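Oxygenase-reductase (Streptomyces fradiae, PDB 4OSP) has as its C-terminal domain, the part modelled here, an NADP-binding angucyclinone C-6 ketoreductase of the short-chain dehydrogenase/reductase family. Local coordinates at residues L36-A41 with E62-R67; C47-E52 with L72-V77. All blocks are in the same frame, centred on the assembly; numbering follows the deposited sequence.

Interaction 1 (L36-A41 with E62-R67); sequences LAREGA and EKEGGR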
loop_
_atom_site.group_PDB
_atom_site.type_symbol
_atom_site.label_atom_id
_atom_site.label_comp_id
_atom_site.label_asym_id
_atom_site.label_seq_id
_atom_site.Cartn_x
_atom_site.Cartn_y
_atom_site.Cartn_z
ATOM N N LEU B 36 -10.099 22.433 15.888
ATOM C CA LEU B 36 -8.995 23.367 15.642
ATOM C C LEU B 36 -9.117 24.639 16.482
ATOM O O LEU B 36 -8.171 25.025 17.170
ATOM C CB LEU B 36 -8.880 23.704 14.147
ATOM C CG LEU B 36 -8.488 22.542 13.227
ATOM C CD1 LEU B 36 -8.504 22.976 11.764
ATOM C CD2 LEU B 36 -7.143 21.936 13.602
ATOM N N ALA B 37 -10.299 25.258 16.450
ATOM C CA ALA B 37 -10.593 26.448 17.269
ATOM C C ALA B 37 -10.378 26.203 18.760
ATOM O O ALA B 37 -9.772 27.028 19.454
ATOM C CB ALA B 37 -12.013 26.940 17.014
ATOM N N ARG B 38 -10.868 25.064 19.242
ATOM C CA ARG B 38 -10.664 24.675 20.626
ATOM C C ARG B 38 -9.189 24.684 21.001
ATOM O O ARG B 38 -8.826 25.118 22.096
ATOM C CB ARG B 38 -11.270 23.301 20.895
ATOM C CG ARG B 38 -11.061 22.805 22.319
ATOM C CD ARG B 38 -11.891 21.568 22.583
ATOM N NE ARG B 38 -13.277 21.782 22.188
ATOM C CZ ARG B 38 -14.033 20.861 21.603
ATOM N NH1 ARG B 38 -13.522 19.664 21.328
ATOM N NH2 ARG B 38 -15.290 21.141 21.278
ATOM N N GLU B 39 -8.338 24.219 20.090
ATOM C CA GLU B 39 -6.899 24.171 20.357
ATOM C C GLU B 39 -6.218 25.544 20.269
ATOM O O GLU B 39 -5.014 25.662 20.542
ATOM C CB GLU B 39 -6.197 23.159 19.438
ATOM C CG GLU B 39 -6.595 21.703 19.656
ATOM C CD GLU B 39 -6.274 21.184 21.057
ATOM O OE1 GLU B 39 -5.359 21.728 21.733
ATOM O OE2 GLU B 39 -6.941 20.219 21.484
ATOM N N GLY B 40 -6.987 26.569 19.891
ATOM C CA GLY B 40 -6.493 27.961 19.875
ATOM C C GLY B 40 -6.378 28.613 18.504
ATOM O O GLY B 40 -5.940 29.751 18.390
ATOM N N ALA B 41 -6.777 27.891 17.462
ATOM C CA ALA B 41 -6.629 28.382 16.092
ATOM C C ALA B 41 -7.775 29.312 15.717
ATOM O O ALA B 41 -8.932 29.060 16.073
ATOM C CB ALA B 41 -6.560 27.217 15.116
ATOM N N GLU B 62 -17.259 30.332 19.021
ATOM C CA GLU B 62 -17.187 31.493 19.898
ATOM C C GLU B 62 -17.718 31.205 21.312
ATOM O O GLU B 62 -17.072 31.570 22.292
ATOM C CB GLU B 62 -17.847 32.711 19.252
ATOM C CG GLU B 62 -17.002 33.319 18.134
ATOM C CD GLU B 62 -17.656 34.507 17.460
ATOM O OE1 GLU B 62 -18.892 34.545 17.364
ATOM O OE2 GLU B 62 -16.925 35.400 17.000
ATOM N N LYS B 63 -18.853 30.507 21.409
ATOM C CA LYS B 63 -19.396 30.053 22.705
ATOM C C LYS B 63 -18.354 29.320 23.525
ATOM O O LYS B 63 -18.331 29.429 24.746
ATOM C CB LYS B 63 -20.611 29.138 22.516
ATOM C CG LYS B 63 -21.889 29.836 22.057
ATOM C CD LYS B 63 -23.077 28.875 22.090
ATOM C CE LYS B 63 -24.022 29.091 20.913
ATOM N NZ LYS B 63 -25.067 30.120 21.168
ATOM N N GLU B 64 -17.490 28.569 22.849
ATOM C CA GLU B 64 -16.452 27.800 23.524
ATOM C C GLU B 64 -15.255 28.673 23.847
ATOM O O GLU B 64 -14.296 28.221 24.470
ATOM C CB GLU B 64 -16.025 26.584 22.679
ATOM C CG GLU B 64 -17.023 25.427 22.717
ATOM C CD GLU B 64 -16.642 24.254 21.818
ATOM O OE1 GLU B 64 -15.443 23.908 21.746
ATOM O OE2 GLU B 64 -17.556 23.660 21.195
ATOM N N GLY B 65 -15.304 29.924 23.411
ATOM C CA GLY B 65 -14.220 30.858 23.698
ATOM C C GLY B 65 -13.118 30.872 22.651
ATOM O O GLY B 65 -11.997 31.320 22.922
ATOM N N GLY B 66 -13.438 30.390 21.451
ATOM C CA GLY B 66 -12.508 30.438 20.331
ATOM C C GLY B 66 -12.761 31.608 19.401
ATOM O O GLY B 66 -13.534 32.518 19.723
ATOM N N ARG B 67 -12.105 31.573 18.240
ATOM C CA ARG B 67 -12.199 32.628 17.213
ATOM C C ARG B 67 -12.446 32.002 15.836
ATOM O O ARG B 67 -11.776 31.036 15.459
ATOM C CB ARG B 67 -10.911 33.457 17.178
ATOM C CG ARG B 67 -10.550 34.146 18.487
ATOM C CD ARG B 67 -11.545 35.247 18.837
ATOM N NE ARG B 67 -11.817 36.146 17.714
ATOM C CZ ARG B 67 -10.975 37.089 17.287
ATOM N NH1 ARG B 67 -9.808 37.265 17.888
ATOM N NH2 ARG B 67 -11.303 37.863 16.260
#

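Interaction 2 (C47-E52 with L72-V77); sequences CSRNRE and LAELGV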
loop_
_atom_site.group_PDB
_atom_site.type_symbol
_atom_site.label_atom_id
_atom_site.label_comp_id
_atom_site.label_asym_id
_atom_site.label_seq_id
_atom_site.Cartn_x
_atom_site.Cartn_y
_atom_site.Cartn_z
ATOM N N CYS B 47 -18.274 27.640 3.420
ATOM C CA CYS B 47 -19.363 26.859 2.839
ATOM C C CYS B 47 -19.662 27.386 1.446
ATOM O O CYS B 47 -19.353 28.538 1.129
ATOM C CB CYS B 47 -20.627 26.922 3.707
ATOM S SG CYS B 47 -21.936 25.760 3.207
ATOM N N SER B 48 -20.268 26.540 0.621
ATOM C CA SER B 48 -20.566 26.898 -0.757
ATOM C C SER B 48 -21.717 27.902 -0.928
ATOM O O SER B 48 -21.618 28.795 -1.764
ATOM C CB SER B 48 -20.793 25.648 -1.607
ATOM O OG SER B 48 -19.549 25.108 -2.040
ATOM N N ARG B 49 -22.790 27.765 -0.141
ATOM C CA ARG B 49 -23.988 28.615 -0.307
ATOM C C ARG B 49 -24.637 29.063 1.007
ATOM O O ARG B 49 -25.005 30.230 1.167
ATOM C CB ARG B 49 -25.045 27.906 -1.162
ATOM C CG ARG B 49 -24.812 27.974 -2.665
ATOM C CD ARG B 49 -25.637 26.916 -3.388
ATOM N NE ARG B 49 -25.556 25.603 -2.735
ATOM C CZ ARG B 49 -24.638 24.675 -3.003
ATOM N NH1 ARG B 49 -23.702 24.896 -3.921
ATOM N NH2 ARG B 49 -24.652 23.520 -2.347
ATOM N N ASN B 50 -24.795 28.128 1.935
ATOM C CA ASN B 50 -25.549 28.384 3.154
ATOM C C ASN B 50 -24.776 29.230 4.183
ATOM O O ASN B 50 -23.966 28.705 4.963
ATOM C CB ASN B 50 -26.012 27.056 3.764
ATOM C CG ASN B 50 -27.143 27.229 4.761
ATOM O OD1 ASN B 50 -27.635 28.337 4.985
ATOM N ND2 ASN B 50 -27.558 26.124 5.369
ATOM N N ARG B 51 -25.041 30.538 4.175
ATOM C CA ARG B 51 -24.385 31.488 5.083
ATOM C C ARG B 51 -24.771 31.276 6.553
ATOM O O ARG B 51 -23.946 31.466 7.449
ATOM C CB ARG B 51 -24.678 32.935 4.648
ATOM C CG ARG B 51 -24.229 34.028 5.623
ATOM C CD ARG B 51 -22.709 34.182 5.677
ATOM N NE ARG B 51 -22.165 34.905 4.522
ATOM C CZ ARG B 51 -20.875 35.208 4.351
ATOM N NH1 ARG B 51 -19.972 34.857 5.261
ATOM N NH2 ARG B 51 -20.486 35.858 3.262
ATOM N N GLU B 52 -26.020 30.878 6.789
ATOM C CA GLU B 52 -26.526 30.669 8.149
ATOM C C GLU B 52 -25.821 29.520 8.860
ATOM O O GLU B 52 -25.385 29.665 10.009
ATOM C CB GLU B 52 -28.043 30.423 8.140
ATOM C CG GLU B 52 -28.887 31.689 8.175
ATOM C CD GLU B 52 -28.990 32.373 6.822
ATOM O OE1 GLU B 52 -28.871 31.682 5.779
ATOM O OE2 GLU B 52 -29.198 33.605 6.799
ATOM N N LEU B 72 -17.986 32.598 2.250
ATOM C CA LEU B 72 -18.886 32.064 1.238
ATOM C C LEU B 72 -18.170 31.992 -0.106
ATOM O O LEU B 72 -17.580 32.978 -0.561
ATOM C CB LEU B 72 -20.122 32.961 1.121
ATOM C CG LEU B 72 -21.444 32.360 0.626
ATOM C CD1 LEU B 72 -21.787 31.079 1.382
ATOM C CD2 LEU B 72 -22.573 33.381 0.768
ATOM N N ALA B 73 -18.196 30.816 -0.728
ATOM C CA ALA B 73 -17.666 30.656 -2.082
ATOM C C ALA B 73 -18.055 29.304 -2.643
ATOM O O ALA B 73 -17.630 28.268 -2.128
ATOM C CB ALA B 73 -16.156 30.814 -2.089
ATOM N N GLU B 74 -18.871 29.314 -3.690
ATOM C CA GLU B 74 -19.300 28.083 -4.328
ATOM C C GLU B 74 -18.120 27.431 -5.042
ATOM O O GLU B 74 -17.512 28.034 -5.926
ATOM C CB GLU B 74 -20.429 28.355 -5.326
ATOM C CG GLU B 74 -21.174 27.097 -5.765
ATOM C CD GLU B 74 -22.176 27.347 -6.882
ATOM O OE1 GLU B 74 -22.577 28.519 -7.094
ATOM O OE2 GLU B 74 -22.571 26.361 -7.552
ATOM N N LEU B 75 -17.807 26.200 -4.660
ATOM C CA LEU B 75 -16.724 25.447 -5.287
ATOM C C LEU B 75 -17.190 24.708 -6.529
ATOM O O LEU B 75 -18.334 24.249 -6.602
ATOM C CB LEU B 75 -16.121 24.458 -4.297
ATOM C CG LEU B 75 -15.517 25.092 -3.051
ATOM C CD1 LEU B 75 -14.813 24.018 -2.226
ATOM C CD2 LEU B 75 -14.570 26.228 -3.425
ATOM N N GLY B 76 -16.292 24.597 -7.505
ATOM C CA GLY B 76 -16.566 23.834 -8.717
ATOM C C GLY B 76 -17.128 24.639 -9.870
ATOM O O GLY B 76 -17.480 24.076 -10.902
ATOM N N VAL B 77 -17.220 25.955 -9.698
ATOM C CA VAL B 77 -17.657 26.844 -10.781
ATOM C C VAL B 77 -16.574 27.893 -11.040
ATOM O O VAL B 77 -15.747 28.144 -10.163
ATOM C CB VAL B 77 -19.006 27.552 -10.467
ATOM C CG1 VAL B 77 -20.122 26.538 -10.234
ATOM C CG2 VAL B 77 -18.870 28.502 -9.283
HETATM O O HOH W 1 -17.499 35.622 2.776
#

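Interaction 1 (L36-A41 with E62-R67)
The guanidinium of Arg38 meets the carboxylate of Glu64 edge on, their planes only 21° apart. Glu64 OE1 and CD lie at the rim of the guanidinium close to its plane, on the side that carries NE and NH2. Both nitrogens converge on one oxygen: Arg38 NH2 lies 2.8 Å from Glu64 OE1, and Arg38 NE is 3.1 Å from the same atom. They come from one face of the carboxylate, on its syn side. Glu64 OE2 takes just a weak bond from Arg38 NH2, at 3.4 Å, which leaves this salt bridge lopsided. The Arg38 chain bends at chi3 (-50°), which sets the position of NE, while the Glu64 chain runs extended beyond CG.

Apart from this solvent-exposed bridge, the backbones also come close. Ala37 and Gly66 have CA atoms 5.4 Å apart. Ala37 CB also comes within 4.4 Å of Arg67 O.

The contact joins the C-terminal ends of helices 27-38 and 51-63, each finished by a Schellman motif, with Gly40 and Gly65 at positive phi. From there the chain enters strands 42-47 and 67-72, which pair in parallel; Ala37 packs on Val43 and Arg67 bonds to Val43 through the backbone.

Interaction 2 (C47-E52 with L72-V77)
Leu72 turns CG anti to its backbone N (chi1 -154°), and its CD1 reaches the turn after strand 42-47, 3.3 Å from Arg49 O. Arg51 likewise holds CG anti to the backbone N (chi1 171°), then folds at chi2 and chi3; one guanidinium face lies against Leu72 CB, 3.6 Å from Arg51 NH2 and offset toward the rim. A water accepts from both Arg51 NH2 and Leu72 N, while Arg51 NH1 bonds to Ser70 OG, so this guanidinium is held at two nitrogens.

The backbones meet in parallel at Cys47 and Leu72. Ala73 N gives a nearly straight bond (168°) to Cys47 O at 3.2 Å, and the CA-H of Ser48 points at Ala73 O. Two residues after Ala73, Leu75 N makes a weak bond of 3.3 Å to Ser48 OG. Arg49 NH1 touches Glu74 CG at 3.8 Å, but the nearest charged pair, Arg49 NH1 and Glu74 OE2, stands 4.1 Å apart, beyond a salt bridge, with the two planes almost perpendicular.

Here two neighbouring parallel strands of a Rossmann fold end at their C-terminal edge, where the nucleotide binds. Ser48, Glu74 and Leu75 all bind NADP(+) in a structure of this protein, and Cys47 packs on Ser25, another residue of that site.

Overall arrangement
Interactions 1 and 2 lie at the two ends of one pair of parallel strands, 42-47 and 67-72, with centres about 23 Å apart and nearest atoms about 11 Å apart. Their segments alternate along the chain: 36-41, 47-52, 62-67, 72-77. Strand 42-47 leads from interaction 1 to interaction 2, helix 51-63 brings the chain back, and strand 67-72 repeats the outward run, a beta-alpha-beta crossover within the Rossmann fold. Interaction 1 joins the helix ends that feed the strands, away from the NADP(+)-binding residues, whereas interaction 2 joins the loops leaving them and contributes residues to the NADP(+) site.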